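Local coordinates for protein Ton_1535 (Thermococcus onnurineus, PDB 3ZPJ) that is of unknown function but folds as an all-helical alpha-solenoid, a shape that in other proteins often serves as a binding scaffold, at residues A[168-173]-A[201-206]; A[176-181]-A[205-210]. All coordinates share one frame; numbering follows the deposited sequence.

Contact 1: A[168-173]-A[201-206]; sequences AGDTLP and EKKIEL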
# COMPACT_ATOMS: atom_id res chain seq x y z
N ALA A 168 -6.13 3.27 3.53
CA ALA A 168 -5.35 4.09 2.61
C ALA A 168 -4.09 3.33 2.21
O ALA A 168 -3.79 3.17 1.03
CB ALA A 168 -4.98 5.42 3.27
N GLY A 169 -3.37 2.86 3.22
CA GLY A 169 -2.22 2.01 3.00
C GLY A 169 -2.50 0.88 2.02
O GLY A 169 -1.75 0.69 1.06
N ASP A 170 -3.57 0.13 2.27
CA ASP A 170 -3.94 -0.98 1.41
C ASP A 170 -4.14 -0.58 -0.06
O ASP A 170 -4.03 -1.42 -0.95
CB ASP A 170 -5.22 -1.66 1.91
CG ASP A 170 -4.99 -2.48 3.16
OD1 ASP A 170 -3.83 -2.87 3.45
OD2 ASP A 170 -5.98 -2.74 3.86
N THR A 171 -4.42 0.69 -0.32
CA THR A 171 -4.69 1.09 -1.70
C THR A 171 -3.44 1.63 -2.36
O THR A 171 -3.49 1.98 -3.53
CB THR A 171 -5.80 2.18 -1.82
OG1 THR A 171 -5.34 3.41 -1.28
CG2 THR A 171 -7.08 1.74 -1.09
N LEU A 172 -2.34 1.71 -1.62
CA LEU A 172 -1.11 2.31 -2.12
C LEU A 172 -0.03 1.28 -2.42
O LEU A 172 -0.05 0.17 -1.88
CB LEU A 172 -0.56 3.32 -1.12
CG LEU A 172 -1.44 4.55 -0.95
CD1 LEU A 172 -0.95 5.40 0.23
CD2 LEU A 172 -1.48 5.37 -2.23
N PRO A 173 0.92 1.64 -3.29
CA PRO A 173 2.09 0.78 -3.43
C PRO A 173 2.94 0.81 -2.15
O PRO A 173 2.85 1.78 -1.38
CB PRO A 173 2.85 1.41 -4.61
CG PRO A 173 2.42 2.85 -4.60
CD PRO A 173 0.97 2.80 -4.20
N GLU A 201 0.73 -5.18 11.62
CA GLU A 201 2.12 -5.58 11.75
C GLU A 201 2.48 -6.52 10.58
O GLU A 201 3.50 -6.35 9.93
CB GLU A 201 2.32 -6.25 13.11
CG GLU A 201 3.65 -6.95 13.33
CD GLU A 201 3.79 -7.42 14.78
OE1 GLU A 201 2.94 -7.02 15.62
OE2 GLU A 201 4.73 -8.17 15.10
N LYS A 202 1.59 -7.48 10.31
CA LYS A 202 1.77 -8.39 9.19
C LYS A 202 1.77 -7.66 7.84
O LYS A 202 2.58 -7.97 6.97
CB LYS A 202 0.71 -9.50 9.23
CG LYS A 202 0.90 -10.57 8.20
CD LYS A 202 -0.05 -11.71 8.45
CE LYS A 202 -0.16 -12.61 7.24
NZ LYS A 202 -1.30 -13.57 7.40
N LYS A 203 0.90 -6.66 7.66
CA LYS A 203 0.90 -5.91 6.39
C LYS A 203 2.19 -5.11 6.20
O LYS A 203 2.57 -4.75 5.07
CB LYS A 203 -0.33 -4.99 6.27
CG LYS A 203 -1.66 -5.73 6.19
CD LYS A 203 -2.84 -4.78 6.11
CE LYS A 203 -4.15 -5.49 5.76
NZ LYS A 203 -5.35 -4.59 5.95
N ILE A 204 2.87 -4.82 7.30
CA ILE A 204 4.13 -4.09 7.22
C ILE A 204 5.28 -5.01 6.79
O ILE A 204 6.10 -4.63 5.95
CB ILE A 204 4.46 -3.40 8.55
CG1 ILE A 204 3.50 -2.22 8.77
CG2 ILE A 204 5.91 -2.92 8.55
CD1 ILE A 204 3.51 -1.66 10.20
N GLU A 205 5.33 -6.23 7.35
CA GLU A 205 6.35 -7.20 6.91
C GLU A 205 6.13 -7.50 5.43
O GLU A 205 7.06 -7.59 4.66
CB GLU A 205 6.28 -8.52 7.68
CG GLU A 205 6.49 -8.45 9.18
CD GLU A 205 6.39 -9.83 9.84
OE1 GLU A 205 6.90 -10.81 9.25
OE2 GLU A 205 5.77 -9.94 10.92
N LEU A 206 4.86 -7.64 5.05
CA LEU A 206 4.54 -7.93 3.67
C LEU A 206 4.95 -6.76 2.78
O LEU A 206 5.66 -6.95 1.81
CB LEU A 206 3.05 -8.26 3.53
CG LEU A 206 2.47 -8.38 2.11
CD1 LEU A 206 3.32 -9.27 1.22
CD2 LEU A 206 1.06 -8.95 2.22
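Lys-203 NZ bonds to Asp-170 OD2 at 2.9 Å, a salt bridge that is the one polar link between 168-173 and 201-206. The ammonium comes to the syn lone pair of OD2, the side turned to the other oxygen, and OD1 stands farther off at 3.4 Å from NZ. The lysine reaches across because its chain is extended beyond CG, with CG anti to the carbonyl carbon (chi1 -65°); it meets the aspartate side chain at about a right angle, and its CD passes 3.4 Å from Asp-170 OD1. Both carboxylate oxygens are engaged: OD2 takes the lysine, and OD1 is hydrogen-bonded to the hydroxyl of Tyr-181. NZ in turn has a second acid, Glu-166, so the ammonium is shared between two carboxylates. An alanine here in place of Asp-170 would probably leave the Lys-203 ammonium without this carboxylate, relying on Glu-166, and the Tyr-181 hydroxyl without its aspartate partner. Two residues before Asp-170, Ala-168 O accepts from both Thr-171 N and Thr-171 OG1, the hydroxyl at 2.8 Å from that oxygen and on a lone pair in the carbonyl plane. The bridge lies at the surface, joining the end region of helix 151-170 to helix 194-209, while Ile-204 of 194-209 touches Tyr-181 of helix 174-190 and Lys-203 touches Leu-223 of helix 216-223.

Contact 2: A[176-181]-A[205-210]; sequences EAMDFY and ELAKTV
An antiparallel helical hairpin of the alpha-solenoid, helix 174-190 followed by helix 194-209, is packed here through the segments 176-181 and 205-210. The short axes run at 160° to one another and come within 10.0 Å, and Met-178 and Ala-207 form the nearest backbone pair, their CA atoms 7.1 Å apart. No hydrogen bond crosses; the contact is apolar and rests on a small residue, Ala-207, meeting two larger side chains. Met-178 starts with CG anti to its own backbone nitrogen (chi1 -153°) and then bends at both following torsions, which turns the methyl toward Ala-207 and Lys-208. This methyl, CE, touches Ala-207 CB at 3.7 Å and Lys-208 CG at 3.8 Å, so the end of the chain settles on the methyl of one residue and the aliphatic root of the next. The lysine chain is extended beyond CG and crosses the methionine at about a right angle; Lys-208 is itself exposed to solvent. Deeper in, Tyr-181 is buried, and besides Asp-170 its hydroxyl bonds to Arg-219 of helix 216-223. Beyond the hairpin, Phe-180 packs on helix 130-146 and Leu-206 on helices 216-223 and 240-256, joining the pair to the helices before and after it. Ser-174 OG adds a polar tie from the start of the first helix, bonding to Ala-207 O and Val-210 O. Where the ring meets the alanine, Ala-207 CB lies at its edge, near the ring plane, 4.2 Å from Tyr-181 CE2.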
# COMPACT_ATOMS: atom_id res chain seq x y z
N GLU A 176 4.77 3.95 -0.78
CA GLU A 176 3.88 4.98 -0.29
C GLU A 176 3.06 4.49 0.89
O GLU A 176 2.74 5.27 1.78
CB GLU A 176 3.00 5.50 -1.43
CG GLU A 176 3.80 6.20 -2.52
CD GLU A 176 2.99 6.45 -3.79
OE1 GLU A 176 1.81 6.03 -3.84
OE2 GLU A 176 3.54 7.05 -4.74
N ALA A 177 2.76 3.19 0.92
CA ALA A 177 1.88 2.64 1.95
C ALA A 177 2.50 2.61 3.34
O ALA A 177 1.79 2.65 4.35
CB ALA A 177 1.41 1.25 1.55
N MET A 178 3.83 2.56 3.39
CA MET A 178 4.52 2.29 4.65
C MET A 178 4.18 3.28 5.78
O MET A 178 3.88 2.87 6.89
CB MET A 178 6.05 2.18 4.43
CG MET A 178 6.73 1.28 5.47
SD MET A 178 6.31 -0.49 5.28
CE MET A 178 7.09 -0.74 3.67
N ASP A 179 4.19 4.57 5.48
CA ASP A 179 3.93 5.57 6.52
C ASP A 179 2.51 5.48 7.12
O ASP A 179 2.31 5.73 8.31
CB ASP A 179 4.19 6.95 5.97
CG ASP A 179 5.68 7.28 5.92
OD1 ASP A 179 6.43 6.67 6.69
OD2 ASP A 179 6.07 8.16 5.12
N PHE A 180 1.54 5.11 6.30
CA PHE A 180 0.15 4.95 6.72
C PHE A 180 0.04 3.76 7.66
O PHE A 180 -0.62 3.83 8.70
CB PHE A 180 -0.75 4.75 5.50
CG PHE A 180 -0.78 5.94 4.58
CD1 PHE A 180 0.22 6.13 3.64
CD2 PHE A 180 -1.79 6.89 4.68
CE1 PHE A 180 0.22 7.24 2.81
CE2 PHE A 180 -1.79 8.00 3.86
CZ PHE A 180 -0.79 8.18 2.91
N TYR A 181 0.69 2.67 7.29
CA TYR A 181 0.69 1.48 8.11
C TYR A 181 1.36 1.69 9.48
O TYR A 181 0.88 1.19 10.50
CB TYR A 181 1.40 0.35 7.39
CG TYR A 181 0.64 -0.32 6.29
CD1 TYR A 181 -0.75 -0.36 6.26
CD2 TYR A 181 1.34 -0.96 5.26
CE1 TYR A 181 -1.43 -1.01 5.19
CE2 TYR A 181 0.68 -1.60 4.22
CZ TYR A 181 -0.69 -1.63 4.18
OH TYR A 181 -1.27 -2.30 3.12
N GLU A 205 5.33 -6.23 7.35
CA GLU A 205 6.35 -7.20 6.91
C GLU A 205 6.13 -7.50 5.43
O GLU A 205 7.06 -7.59 4.66
CB GLU A 205 6.28 -8.52 7.68
CG GLU A 205 6.49 -8.45 9.18
CD GLU A 205 6.39 -9.83 9.84
OE1 GLU A 205 6.90 -10.81 9.25
OE2 GLU A 205 5.77 -9.94 10.92
N LEU A 206 4.86 -7.64 5.05
CA LEU A 206 4.54 -7.93 3.67
C LEU A 206 4.95 -6.76 2.78
O LEU A 206 5.66 -6.95 1.81
CB LEU A 206 3.05 -8.26 3.53
CG LEU A 206 2.47 -8.38 2.11
CD1 LEU A 206 3.32 -9.27 1.22
CD2 LEU A 206 1.06 -8.95 2.22
N ALA A 207 4.53 -5.55 3.12
CA ALA A 207 4.92 -4.41 2.30
C ALA A 207 6.45 -4.30 2.21
O ALA A 207 6.99 -3.94 1.16
CB ALA A 207 4.32 -3.10 2.82
N LYS A 208 7.14 -4.60 3.30
CA LYS A 208 8.60 -4.52 3.33
C LYS A 208 9.25 -5.62 2.50
O LYS A 208 10.28 -5.39 1.87
CB LYS A 208 9.14 -4.61 4.77
CG LYS A 208 9.32 -3.27 5.45
CD LYS A 208 9.61 -3.45 6.93
CE LYS A 208 9.49 -2.11 7.67
NZ LYS A 208 9.58 -2.27 9.17
N THR A 209 8.65 -6.80 2.50
CA THR A 209 9.21 -7.96 1.82
C THR A 209 8.96 -7.85 0.32
O THR A 209 9.87 -8.05 -0.49
CB THR A 209 8.56 -9.26 2.29
OG1 THR A 209 8.59 -9.32 3.73
CG2 THR A 209 9.29 -10.47 1.70
N VAL A 210 7.73 -7.55 -0.05
CA VAL A 210 7.37 -7.40 -1.46
C VAL A 210 7.21 -5.89 -1.72
O VAL A 210 6.12 -5.33 -1.61
CB VAL A 210 6.06 -8.13 -1.77
CG1 VAL A 210 5.81 -8.15 -3.26
CG2 VAL A 210 6.13 -9.56 -1.25

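In the fold
Contacts 1 and 2 have centres about 4 Å apart, and both use helix 194-209, through Lys-203 in contact 1 and through Ala-207 and Lys-208 in contact 2. Contact 1 supplies a charged tie at the surface to helix 151-170; contact 2 supplies the apolar packing against helix 174-190. They are joined by Asp-170 OD1 and Tyr-181 OH, 2.6 Å apart in a probable hydrogen bond. Leu-172 of the connecting loop packs on helix 174-190, its CD1 3.4 Å from Phe-180 CE1. Together they join three successive solenoid helices near the centre of the chain.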